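Local structure of CELL WALL surface anchor family protein (Streptococcus pneumoniae, 2WW8) at residues D533-G538 with H584-E589; R256-K261 with E577-Y582; T214-K219 with I262-E267; T567-T570 with K574-E577. The protein acts as the adhesin of the pneumococcal pilus and probably binds host components through a metal-bearing domain like those of integrins. All blocks are in the same frame, centred on the assembly; numbering follows the deposited sequence. Where two conformers were deposited one is given.

Contact 1 (D533-G538 with H584-E589)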
loop_
_atom_site.group_PDB
_atom_site.type_symbol
_atom_site.label_atom_id
_atom_site.label_comp_id
_atom_site.label_asym_id
_atom_site.label_seq_id
_atom_site.Cartn_x
_atom_site.Cartn_y
_atom_site.Cartn_z
ATOM N N ASP A 533 -23.855 -11.888 -32.378
ATOM C CA ASP A 533 -22.439 -12.052 -32.750
ATOM C C ASP A 533 -21.981 -13.422 -32.206
ATOM O O ASP A 533 -21.984 -13.705 -31.016
ATOM C CB ASP A 533 -21.548 -10.937 -32.189
ATOM C CG ASP A 533 -21.940 -9.578 -32.727
ATOM O OD1 ASP A 533 -21.489 -9.275 -33.849
ATOM O OD2 ASP A 533 -22.693 -8.824 -32.048
ATOM N N VAL A 534 -21.459 -14.272 -33.074
ATOM C CA VAL A 534 -20.989 -15.606 -32.645
ATOM C C VAL A 534 -19.558 -15.716 -33.171
ATOM O O VAL A 534 -19.364 -15.713 -34.408
ATOM C CB VAL A 534 -21.842 -16.727 -33.279
ATOM C CG1 VAL A 534 -21.379 -18.085 -32.734
ATOM C CG2 VAL A 534 -23.340 -16.495 -32.941
ATOM N N PHE A 535 -18.631 -15.849 -32.229
ATOM C CA PHE A 535 -17.180 -15.988 -32.461
ATOM C C PHE A 535 -16.728 -17.398 -32.035
ATOM O O PHE A 535 -17.147 -17.868 -30.984
ATOM C CB PHE A 535 -16.452 -15.004 -31.542
ATOM C CG PHE A 535 -16.795 -13.575 -31.814
ATOM C CD1 PHE A 535 -16.392 -12.971 -33.003
ATOM C CD2 PHE A 535 -17.520 -12.828 -30.879
ATOM C CE1 PHE A 535 -16.679 -11.610 -33.292
ATOM C CE2 PHE A 535 -17.811 -11.434 -31.166
ATOM C CZ PHE A 535 -17.427 -10.850 -32.383
ATOM N N THR A 536 -15.912 -18.061 -32.842
ATOM C CA THR A 536 -15.448 -19.408 -32.584
ATOM C C THR A 536 -13.921 -19.362 -32.631
ATOM O O THR A 536 -13.272 -18.935 -33.625
ATOM C CB THR A 536 -15.999 -20.389 -33.642
ATOM O OG1 THR A 536 -17.434 -20.235 -33.671
ATOM C CG2 THR A 536 -15.697 -21.870 -33.272
ATOM N N VAL A 537 -13.334 -19.762 -31.516
ATOM C CA VAL A 537 -11.871 -19.932 -31.440
ATOM C C VAL A 537 -11.639 -21.445 -31.355
ATOM O O VAL A 537 -12.029 -22.062 -30.338
ATOM C CB VAL A 537 -11.294 -19.169 -30.224
ATOM C CG1 VAL A 537 -9.806 -19.426 -29.993
ATOM C CG2 VAL A 537 -11.464 -17.634 -30.425
ATOM N N GLY A 538 -11.119 -22.023 -32.438
ATOM C CA GLY A 538 -10.702 -23.432 -32.472
ATOM C C GLY A 538 -9.281 -23.624 -31.947
ATOM O O GLY A 538 -8.388 -22.758 -32.074
ATOM N N HIS A 584 -12.386 -7.014 -29.414
ATOM C CA HIS A 584 -12.107 -5.716 -29.960
ATOM C C HIS A 584 -12.836 -5.494 -31.300
ATOM O O HIS A 584 -12.753 -4.413 -31.842
ATOM C CB HIS A 584 -10.597 -5.428 -30.072
ATOM C CG HIS A 584 -9.931 -5.125 -28.769
ATOM N ND1 HIS A 584 -9.605 -6.098 -27.849
ATOM C CD2 HIS A 584 -9.508 -3.955 -28.231
ATOM C CE1 HIS A 584 -9.023 -5.549 -26.796
ATOM N NE2 HIS A 584 -8.962 -4.248 -27.004
ATOM N N THR A 585 -13.584 -6.443 -31.852
ATOM C CA THR A 585 -14.329 -6.017 -33.032
ATOM C C THR A 585 -15.657 -5.403 -32.573
ATOM O O THR A 585 -16.374 -4.841 -33.378
ATOM C CB THR A 585 -14.606 -7.168 -34.034
ATOM O OG1 THR A 585 -15.511 -8.102 -33.423
ATOM C CG2 THR A 585 -13.316 -7.869 -34.481
ATOM N N ILE A 586 -16.026 -5.556 -31.307
ATOM C CA ILE A 586 -17.307 -5.040 -30.848
ATOM C C ILE A 586 -17.139 -3.971 -29.777
ATOM O O ILE A 586 -18.120 -3.298 -29.453
ATOM C CB ILE A 586 -18.284 -6.150 -30.392
ATOM C CG1 ILE A 586 -17.730 -6.958 -29.233
ATOM C CG2 ILE A 586 -18.570 -7.037 -31.618
ATOM C CD1 ILE A 586 -18.588 -8.149 -28.894
ATOM N N VAL A 587 -15.922 -3.791 -29.264
ATOM C CA VAL A 587 -15.687 -2.664 -28.347
ATOM C C VAL A 587 -14.472 -1.871 -28.860
ATOM O O VAL A 587 -13.563 -2.478 -29.493
ATOM C CB VAL A 587 -15.496 -3.148 -26.866
ATOM C CG1 VAL A 587 -16.724 -3.909 -26.359
ATOM C CG2 VAL A 587 -14.259 -4.070 -26.709
ATOM N N THR A 588 -14.379 -0.592 -28.532
ATOM C CA THR A 588 -13.064 0.091 -28.592
ATOM C C THR A 588 -12.453 0.270 -27.190
ATOM O O THR A 588 -13.135 0.485 -26.208
ATOM C CB THR A 588 -13.147 1.503 -29.239
ATOM O OG1 THR A 588 -13.574 2.447 -28.251
ATOM C CG2 THR A 588 -14.130 1.561 -30.416
ATOM N N GLU A 589 -11.144 0.188 -27.066
ATOM C CA GLU A 589 -10.563 0.214 -25.762
ATOM C C GLU A 589 -10.003 1.643 -25.545
ATOM O O GLU A 589 -9.443 2.227 -26.487
ATOM C CB GLU A 589 -9.509 -0.877 -25.769
ATOM C CG GLU A 589 -8.433 -0.653 -24.825
ATOM C CD GLU A 589 -7.313 -1.687 -24.862
ATOM O OE1 GLU A 589 -7.496 -2.849 -25.301
ATOM O OE2 GLU A 589 -6.214 -1.298 -24.408
#
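F535 meets T585 and I586 beneath the last helix of the von Willebrand factor A (vWA)-type domain. F535 lies on strand 533-539 of the parallel sheet. T585 and I586 form the turn that follows helix 575-583. With CG anti to its carbonyl carbon (chi1 -62°), the phenyl ring reaches out from the strand to this turn. The I586 methyl CG2 comes in at the ring edge, 4.1 Å from F535 CZ. The second branch of I586 reaches the ring, with CD1 4.1 Å from F535 CE2. T585 OG1 approaches obliquely, 3.5 Å from F535 CZ. That oxygen is hydrogen-bonded to Y582 O, which holds it at the helix end. The Y582 ring stacks on F535. D533 adds a looser touch and is held by Q379 through OD2. Beyond the turn, H584 NE2 donates to E589 OE1 over 2.6 Å, at 160°. The carboxylate is met on its anti side, close to the imidazole plane. H584 ND1 is bonded to N580 O. With both nitrogens so used, the ring is probably positively charged. An aromatic on the strand next to the sheet edge, packed under helix 575-583 and its exit turn, suits the Rossmann-like vWA fold.

Contact 2 (R256-K261 with E577-Y582)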
loop_
_atom_site.group_PDB
_atom_site.type_symbol
_atom_site.label_atom_id
_atom_site.label_comp_id
_atom_site.label_asym_id
_atom_site.label_seq_id
_atom_site.Cartn_x
_atom_site.Cartn_y
_atom_site.Cartn_z
ATOM N N ARG A 256 -11.373 -16.977 -18.120
ATOM C CA ARG A 256 -11.385 -16.131 -16.930
ATOM C C ARG A 256 -10.979 -14.694 -17.272
ATOM O O ARG A 256 -11.620 -13.800 -16.712
ATOM C CB ARG A 256 -10.525 -16.652 -15.776
ATOM C CG ARG A 256 -11.093 -17.987 -15.215
ATOM C CD ARG A 256 -10.092 -18.565 -14.200
ATOM N NE ARG A 256 -10.787 -19.717 -13.642
ATOM C CZ ARG A 256 -10.228 -20.724 -12.985
ATOM N NH1 ARG A 256 -8.908 -20.708 -12.777
ATOM N NH2 ARG A 256 -11.022 -21.706 -12.538
ATOM N N SER A 257 -9.950 -14.505 -18.112
ATOM C CA SER A 257 -9.498 -13.139 -18.435
ATOM C C SER A 257 -10.511 -12.414 -19.307
ATOM O O SER A 257 -10.744 -11.238 -19.092
ATOM C CB SER A 257 -8.112 -13.037 -19.066
ATOM O OG SER A 257 -7.907 -11.674 -19.402
ATOM N N LEU A 258 -11.119 -13.119 -20.249
ATOM C CA LEU A 258 -12.187 -12.565 -21.068
ATOM C C LEU A 258 -13.411 -12.144 -20.206
ATOM O O LEU A 258 -13.977 -11.073 -20.386
ATOM C CB LEU A 258 -12.616 -13.565 -22.163
ATOM C CG LEU A 258 -13.797 -13.119 -23.047
ATOM C CD1 LEU A 258 -13.434 -11.860 -23.837
ATOM C CD2 LEU A 258 -14.308 -14.224 -23.965
ATOM N N ILE A 259 -13.802 -12.980 -19.250
ATOM C CA ILE A 259 -14.836 -12.621 -18.293
ATOM C C ILE A 259 -14.439 -11.297 -17.607
ATOM O O ILE A 259 -15.275 -10.385 -17.538
ATOM C CB ILE A 259 -15.042 -13.746 -17.269
ATOM C CG1 ILE A 259 -15.662 -14.940 -18.012
ATOM C CG2 ILE A 259 -15.916 -13.270 -16.128
ATOM C CD1 ILE A 259 -15.653 -16.216 -17.170
ATOM N N ASP A 260 -13.206 -11.184 -17.106
ATOM C CA ASP A 260 -12.767 -9.921 -16.469
ATOM C C ASP A 260 -12.930 -8.734 -17.416
ATOM O O ASP A 260 -13.297 -7.664 -16.951
ATOM C CB ASP A 260 -11.302 -9.873 -15.996
ATOM C CG ASP A 260 -10.993 -10.815 -14.836
ATOM O OD1 ASP A 260 -11.907 -11.142 -14.058
ATOM O OD2 ASP A 260 -9.825 -11.276 -14.688
ATOM N N LYS A 261 -12.584 -8.862 -18.689
ATOM C CA LYS A 261 -12.689 -7.742 -19.620
ATOM C C LYS A 261 -14.163 -7.414 -19.888
ATOM O O LYS A 261 -14.542 -6.249 -19.847
ATOM C CB LYS A 261 -12.038 -8.088 -20.964
ATOM C CG LYS A 261 -10.521 -8.138 -20.883
ATOM C CD LYS A 261 -9.992 -8.559 -22.253
ATOM C CE LYS A 261 -8.763 -9.472 -22.106
ATOM N NZ LYS A 261 -7.721 -8.578 -21.650
ATOM N N GLU A 577 -5.245 -14.068 -26.834
ATOM C CA GLU A 577 -5.014 -13.041 -27.819
ATOM C C GLU A 577 -6.146 -13.084 -28.845
ATOM O O GLU A 577 -6.628 -12.045 -29.284
ATOM C CB GLU A 577 -3.652 -13.264 -28.472
ATOM C CG GLU A 577 -3.361 -12.442 -29.729
ATOM C CD GLU A 577 -2.051 -13.007 -30.327
ATOM O OE1 GLU A 577 -0.965 -12.629 -29.822
ATOM O OE2 GLU A 577 -2.101 -13.899 -31.224
ATOM N N GLN A 578 -6.581 -14.281 -29.228
ATOM C CA GLN A 578 -7.619 -14.342 -30.270
ATOM C C GLN A 578 -9.023 -13.961 -29.794
ATOM O O GLN A 578 -9.753 -13.250 -30.502
ATOM C CB GLN A 578 -7.559 -15.692 -30.960
ATOM C CG GLN A 578 -8.420 -15.798 -32.166
ATOM C CD GLN A 578 -8.167 -14.714 -33.214
ATOM O OE1 GLN A 578 -9.137 -14.069 -33.642
ATOM N NE2 GLN A 578 -6.917 -14.454 -33.568
ATOM N N LEU A 579 -9.370 -14.400 -28.580
ATOM C CA LEU A 579 -10.601 -13.977 -27.926
ATOM C C LEU A 579 -10.562 -12.462 -27.773
ATOM O O LEU A 579 -11.568 -11.779 -28.035
ATOM C CB LEU A 579 -10.753 -14.599 -26.539
ATOM C CG LEU A 579 -11.003 -16.102 -26.512
ATOM C CD1 LEU A 579 -10.843 -16.648 -25.093
ATOM C CD2 LEU A 579 -12.407 -16.482 -27.028
ATOM N N ASN A 580 -9.428 -11.953 -27.306
ATOM C CA ASN A 580 -9.292 -10.509 -27.223
ATOM C C ASN A 580 -9.485 -9.738 -28.550
ATOM O O ASN A 580 -10.099 -8.671 -28.580
ATOM C CB ASN A 580 -7.945 -10.175 -26.563
ATOM C CG ASN A 580 -7.980 -8.828 -25.876
ATOM O OD1 ASN A 580 -9.022 -8.348 -25.425
ATOM N ND2 ASN A 580 -6.861 -8.167 -25.888
ATOM N N ARG A 581 -8.909 -10.229 -29.640
ATOM C CA ARG A 581 -9.094 -9.689 -30.975
ATOM C C ARG A 581 -10.586 -9.644 -31.349
ATOM O O ARG A 581 -11.077 -8.622 -31.838
ATOM C CB ARG A 581 -8.316 -10.572 -31.988
ATOM C CG ARG A 581 -8.154 -9.898 -33.355
ATOM C CD ARG A 581 -7.294 -10.710 -34.325
ATOM N NE ARG A 581 -7.948 -11.955 -34.785
ATOM C CZ ARG A 581 -8.871 -12.055 -35.751
ATOM N NH1 ARG A 581 -9.291 -10.999 -36.419
ATOM N NH2 ARG A 581 -9.361 -13.220 -36.101
ATOM N N TYR A 582 -11.327 -10.711 -31.103
ATOM C CA TYR A 582 -12.759 -10.726 -31.475
ATOM C C TYR A 582 -13.519 -9.768 -30.525
ATOM O O TYR A 582 -14.412 -9.014 -30.971
ATOM C CB TYR A 582 -13.345 -12.155 -31.442
ATOM C CG TYR A 582 -13.012 -13.009 -32.640
ATOM C CD1 TYR A 582 -13.107 -12.494 -33.919
ATOM C CD2 TYR A 582 -12.644 -14.354 -32.498
ATOM C CE1 TYR A 582 -12.811 -13.228 -35.028
ATOM C CE2 TYR A 582 -12.399 -15.121 -33.630
ATOM C CZ TYR A 582 -12.465 -14.560 -34.865
ATOM O OH TYR A 582 -12.214 -15.294 -35.984
#
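L258 and L579 meet methyl to methyl between two helices of the vWA-type domain. Helix 247-263 carries the first leucine and helix 575-583 the second. L258 CD2 lies 4.3 Å from L579 CD2, and both side chains are buried. The two helix backbones come nearest at L258 and N580, whose CA atoms are 7.1 Å apart. Toward the solvent side the contact turns polar. There the K261 chain crosses the N580 amide at about a right angle. N580 OD1 sits against the methylenes, 3.3 Å from K261 CD and 3.5 Å from K261 CE. This is a contact of aliphatic carbons with a carbonyl oxygen. The N580 CG is anti to its backbone N (chi1 -154°), and this brings the end of the amide nearer to helix 247-263.

The next shell is the sheet. F383 of strand 379-386 touches both L258 and L579, so the two helices share one face of it. L579 also packs on I385 and V537. I259 packs on helix 328-337, against I331 and L334. Regular helical bonds run through both segments, such as K261 N to S257 O at 3.0 Å and Y582 N to Q578 O at 3.0 Å. The K261 chain bends at its last two torsions, and its NZ ends 4.0 Å from N580 OD1.

Contact 3 (T214-K219 with I262-E267)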
loop_
_atom_site.group_PDB
_atom_site.type_symbol
_atom_site.label_atom_id
_atom_site.label_comp_id
_atom_site.label_asym_id
_atom_site.label_seq_id
_atom_site.Cartn_x
_atom_site.Cartn_y
_atom_site.Cartn_z
ATOM N N THR A 214 -8.550 0.419 -17.835
ATOM C CA THR A 214 -8.917 0.221 -19.219
ATOM C C THR A 214 -10.455 0.172 -19.337
ATOM O O THR A 214 -11.105 -0.646 -18.681
ATOM C CB THR A 214 -8.235 -1.089 -19.790
ATOM O OG1 THR A 214 -6.806 -0.962 -19.651
ATOM C CG2 THR A 214 -8.574 -1.241 -21.281
ATOM N N VAL A 215 -11.026 1.007 -20.211
ATOM C CA VAL A 215 -12.481 1.131 -20.447
ATOM C C VAL A 215 -12.791 0.585 -21.835
ATOM O O VAL A 215 -12.134 0.981 -22.813
ATOM C CB VAL A 215 -12.950 2.602 -20.374
ATOM C CG1 VAL A 215 -14.494 2.637 -20.371
ATOM C CG2 VAL A 215 -12.393 3.249 -19.127
ATOM N N TYR A 216 -13.739 -0.356 -21.939
ATOM C CA TYR A 216 -14.145 -0.848 -23.233
ATOM C C TYR A 216 -15.477 -0.174 -23.564
ATOM O O TYR A 216 -16.364 -0.116 -22.712
ATOM C CB TYR A 216 -14.297 -2.371 -23.156
ATOM C CG TYR A 216 -12.998 -3.047 -22.771
ATOM C CD1 TYR A 216 -11.975 -3.191 -23.708
ATOM C CD2 TYR A 216 -12.797 -3.533 -21.477
ATOM C CE1 TYR A 216 -10.772 -3.776 -23.371
ATOM C CE2 TYR A 216 -11.602 -4.127 -21.120
ATOM C CZ TYR A 216 -10.613 -4.251 -22.081
ATOM O OH TYR A 216 -9.421 -4.827 -21.741
ATOM N N GLU A 217 -15.671 0.326 -24.776
ATOM C CA GLU A 217 -16.946 0.983 -25.060
ATOM C C GLU A 217 -17.516 0.324 -26.302
ATOM O O GLU A 217 -16.794 0.045 -27.262
ATOM C CB GLU A 217 -16.772 2.510 -25.212
ATOM C CG GLU A 217 -16.017 3.181 -24.047
ATOM C CD GLU A 217 -15.723 4.689 -24.213
ATOM O OE1 GLU A 217 -16.564 5.395 -24.824
ATOM O OE2 GLU A 217 -14.658 5.173 -23.730
ATOM N N GLN A 218 -18.819 0.051 -26.284
ATOM C CA GLN A 218 -19.422 -0.580 -27.434
ATOM C C GLN A 218 -19.607 0.477 -28.499
ATOM O O GLN A 218 -19.585 1.673 -28.258
ATOM C CB GLN A 218 -20.774 -1.244 -27.183
ATOM C CG GLN A 218 -20.795 -2.337 -26.135
ATOM C CD GLN A 218 -20.994 -1.781 -24.727
ATOM O OE1 GLN A 218 -21.169 -0.556 -24.495
ATOM N NE2 GLN A 218 -20.937 -2.683 -23.767
ATOM N N LYS A 219 -19.795 0.000 -29.713
ATOM C CA LYS A 219 -20.051 0.953 -30.792
ATOM C C LYS A 219 -21.284 1.844 -30.498
ATOM O O LYS A 219 -21.348 2.993 -30.958
ATOM C CB LYS A 219 -19.926 0.229 -32.135
ATOM C CG LYS A 219 -18.709 -0.778 -32.044
ATOM C CD LYS A 219 -17.288 -0.280 -32.382
ATOM C CE LYS A 219 -16.225 -1.233 -31.835
ATOM N NZ LYS A 219 -14.956 -1.520 -32.606
ATOM N N ILE A 262 -14.993 -8.435 -20.140
ATOM C CA ILE A 262 -16.429 -8.182 -20.366
ATOM C C ILE A 262 -17.093 -7.506 -19.168
ATOM O O ILE A 262 -17.861 -6.553 -19.349
ATOM C CB ILE A 262 -17.161 -9.468 -20.698
ATOM C CG1 ILE A 262 -16.762 -9.938 -22.105
ATOM C CG2 ILE A 262 -18.703 -9.268 -20.622
ATOM C CD1 ILE A 262 -17.032 -11.464 -22.270
ATOM N N THR A 263 -16.732 -7.930 -17.952
ATOM C CA THR A 263 -17.502 -7.508 -16.800
ATOM C C THR A 263 -16.853 -6.310 -16.119
ATOM O O THR A 263 -17.339 -5.836 -15.120
ATOM C CB THR A 263 -17.662 -8.645 -15.793
ATOM O OG1 THR A 263 -16.379 -9.051 -15.277
ATOM C CG2 THR A 263 -18.435 -9.820 -16.382
ATOM N N SER A 264 -15.757 -5.793 -16.659
ATOM C CA SER A 264 -15.197 -4.548 -16.144
ATOM C C SER A 264 -16.193 -3.400 -16.384
ATOM O O SER A 264 -16.194 -2.434 -15.640
ATOM C CB SER A 264 -13.810 -4.247 -16.759
ATOM O OG SER A 264 -13.984 -4.050 -18.162
ATOM N N ASP A 265 -17.038 -3.474 -17.404
ATOM C CA ASP A 265 -18.224 -2.613 -17.399
ATOM C C ASP A 265 -19.374 -3.329 -16.639
ATOM O O ASP A 265 -19.878 -4.367 -17.097
ATOM C CB ASP A 265 -18.635 -2.299 -18.840
ATOM C CG ASP A 265 -19.908 -1.429 -18.937
ATOM O OD1 ASP A 265 -20.808 -1.424 -18.067
ATOM O OD2 ASP A 265 -20.044 -0.695 -19.933
ATOM N N SER A 266 -19.815 -2.767 -15.516
ATOM C CA SER A 266 -20.876 -3.373 -14.693
ATOM C C SER A 266 -22.251 -3.540 -15.392
ATOM O O SER A 266 -23.099 -4.284 -14.875
ATOM C CB SER A 266 -21.024 -2.575 -13.364
ATOM O OG SER A 266 -21.648 -1.306 -13.623
ATOM N N GLU A 267 -22.502 -2.876 -16.525
ATOM C CA GLU A 267 -23.720 -3.191 -17.291
ATOM C C GLU A 267 -23.771 -4.498 -18.093
ATOM O O GLU A 267 -24.858 -4.981 -18.472
ATOM C CB GLU A 267 -24.123 -2.060 -18.230
ATOM C CG GLU A 267 -23.979 -0.682 -17.652
ATOM C CD GLU A 267 -25.324 -0.190 -17.279
ATOM O OE1 GLU A 267 -25.926 -0.977 -16.501
ATOM O OE2 GLU A 267 -25.741 0.909 -17.775
HETATM O O HOH W 1 -15.119 -1.363 -19.664
HETATM O O HOH W 2 -21.987 -1.773 -21.449
#
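Y216 and D265 mark the closest backbone approach here, with 7.3 Å between their CA atoms. Segment 214-219 takes in the last part of strand 203-218. Segment 262-267 runs from the end part of helix 247-263 into the following loop. Two waters span the gap. One accepts from Y216 N at 2.8 Å and donates to S264 OG at 3.3 Å. The other accepts from Q218 NE2 at 2.7 Å and donates to D265 OD2, also at 2.7 Å. The only close direct touch is at the Y216 ring. S264 OG lies at its edge, in the ring plane, 3.6 Å from Y216 CD2. The same hydroxyl is hydrogen-bonded to K261 O, so it is held against the helix end. D265 shapes its own loop. Its OD1 accepts from E267 N at 2.7 Å and 153°, an Asx turn, while OD2 faces the water. F583 meets the Y216 ring edge-to-face. Strand 203-218 pairs antiparallel with 587-591, through V215 with K590 and E217 with T588. This is consistent with the chain entering and leaving the vWA-type domain on adjacent strands. This water-bridged surface contact sits at that junction, as expected for a vWA domain inserted into a neighbouring domain.

Contact 4 (T567-T570 with K574-E577)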
loop_
_atom_site.group_PDB
_atom_site.type_symbol
_atom_site.label_atom_id
_atom_site.label_comp_id
_atom_site.label_asym_id
_atom_site.label_seq_id
_atom_site.Cartn_x
_atom_site.Cartn_y
_atom_site.Cartn_z
ATOM N N THR A 567 -11.482 -18.494 -35.963
ATOM C CA THR A 567 -10.044 -18.630 -36.127
ATOM C C THR A 567 -9.581 -19.898 -35.429
ATOM O O THR A 567 -9.992 -20.153 -34.278
ATOM C CB THR A 567 -9.274 -17.441 -35.529
ATOM O OG1 THR A 567 -9.729 -16.258 -36.189
ATOM C CG2 THR A 567 -7.771 -17.547 -35.772
ATOM N N ASN A 568 -8.715 -20.627 -36.122
ATOM C CA ASN A 568 -8.056 -21.795 -35.552
ATOM C C ASN A 568 -6.727 -21.382 -34.939
ATOM O O ASN A 568 -5.884 -20.865 -35.624
ATOM C CB ASN A 568 -7.845 -22.898 -36.589
ATOM C CG ASN A 568 -7.424 -24.223 -35.939
ATOM O OD1 ASN A 568 -7.999 -24.617 -34.949
ATOM N ND2 ASN A 568 -6.403 -24.892 -36.491
ATOM N N VAL A 569 -6.535 -21.562 -33.629
ATOM C CA VAL A 569 -5.255 -21.264 -32.983
ATOM C C VAL A 569 -4.393 -22.515 -32.905
ATOM O O VAL A 569 -4.838 -23.581 -32.462
ATOM C CB VAL A 569 -5.611 -20.701 -31.573
ATOM C CG1 VAL A 569 -4.448 -20.531 -30.735
ATOM C CG2 VAL A 569 -6.408 -19.391 -31.708
ATOM N N THR A 570 -3.134 -22.403 -33.287
ATOM C CA THR A 570 -2.279 -23.575 -33.250
ATOM C C THR A 570 -1.398 -23.498 -31.999
ATOM O O THR A 570 -1.002 -24.494 -31.414
ATOM C CB THR A 570 -1.319 -23.465 -34.450
ATOM O OG1 THR A 570 -2.055 -23.867 -35.594
ATOM C CG2 THR A 570 -0.117 -24.410 -34.306
ATOM N N LYS A 574 -1.899 -18.533 -27.356
ATOM C CA LYS A 574 -2.518 -17.404 -28.089
ATOM C C LYS A 574 -4.051 -17.448 -28.137
ATOM O O LYS A 574 -4.677 -16.699 -28.883
ATOM C CB LYS A 574 -2.069 -17.318 -29.554
ATOM C CG LYS A 574 -0.573 -17.374 -29.869
ATOM C CD LYS A 574 0.145 -16.238 -29.292
ATOM C CE LYS A 574 1.600 -16.188 -29.781
ATOM N NZ LYS A 574 1.895 -14.754 -29.987
ATOM N N ILE A 575 -4.658 -18.371 -27.402
ATOM C CA ILE A 575 -6.097 -18.348 -27.247
ATOM C C ILE A 575 -6.634 -17.015 -26.700
ATOM O O ILE A 575 -7.518 -16.401 -27.289
ATOM C CB ILE A 575 -6.557 -19.523 -26.384
ATOM C CG1 ILE A 575 -6.121 -20.858 -27.021
ATOM C CG2 ILE A 575 -8.111 -19.451 -26.108
ATOM C CD1 ILE A 575 -6.125 -21.969 -25.973
ATOM N N LEU A 576 -6.073 -16.490 -25.618
ATOM C CA LEU A 576 -6.539 -15.207 -25.112
ATOM C C LEU A 576 -6.398 -14.094 -26.168
ATOM O O LEU A 576 -7.339 -13.303 -26.400
ATOM C CB LEU A 576 -5.841 -14.834 -23.794
ATOM C CG LEU A 576 -6.328 -13.510 -23.189
ATOM C CD1 LEU A 576 -7.917 -13.468 -23.077
ATOM C CD2 LEU A 576 -5.592 -13.199 -21.884
ATOM N N GLU A 577 -5.245 -14.068 -26.834
ATOM C CA GLU A 577 -5.014 -13.041 -27.819
ATOM C C GLU A 577 -6.146 -13.084 -28.845
ATOM O O GLU A 577 -6.628 -12.045 -29.284
ATOM C CB GLU A 577 -3.652 -13.264 -28.472
ATOM C CG GLU A 577 -3.361 -12.442 -29.729
ATOM C CD GLU A 577 -2.051 -13.007 -30.327
ATOM O OE1 GLU A 577 -0.965 -12.629 -29.822
ATOM O OE2 GLU A 577 -2.101 -13.899 -31.224
#
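V569 packs on K574 and I575 in a small, buried, apolar contact between an edge strand and the start of the next helix. Strand 566-569 is outermost in the parallel sheet, beside strand 533-539. A tight connection of a few residues leads from it to helix 575-583. One methyl of V569 does the touching. CG1 stands anti to the backbone N (chi1 172°), which directs it at the first helical residues. V569 CG1 is 4.0 Å from I575 N and 4.1 Å from K574 C. It also lies 4.2 Å from K574 CB and 4.1 Å from I575 CG1. The methyl therefore rests on the backbone as well as on the base of two side chains.

This is the last strand and final helix of the vWA-type fold, a Rossmann-like sheet with helices on its faces. The magnesium site bound by S234, S236 and D387 is not far off, with the ion about 12 Å from the I575 side chain. I575 packs on I539 of the sheet and on A254 of helix 247-263, and V569 packs on V537 of the neighbouring strand 533-539. K574 holds the N-cap position. Its side chain starts toward V569 but then leads away to E577. There K574 NZ and E577 OE1 form a long, weak salt bridge of 3.6 Å. The E577 carboxylate, in the first turn, would probably interact favourably with the helix dipole.

All four contacts belong to the vWA-type domain and the strands leading into and out of it. Contacts 1 and 2 have centres about 8 Å apart and touch where strand 533-539 lies against helix 575-583. Contact 4 has its centre about 12 Å from that of contact 1 and 11 Å from that of contact 2, sharing helix 575-583 with the latter. Contact 3 joins contact 2 through helix 247-263 and contact 1 through the paired strands 203-218 and 587-591. The centres of contacts 3 and 4 are about 22 Å apart, and the two do not touch. Along the chain, contact 3 closes before contact 1 opens, and contact 4 nests inside contact 1. Residues 214-267 and 533-589 thus come together.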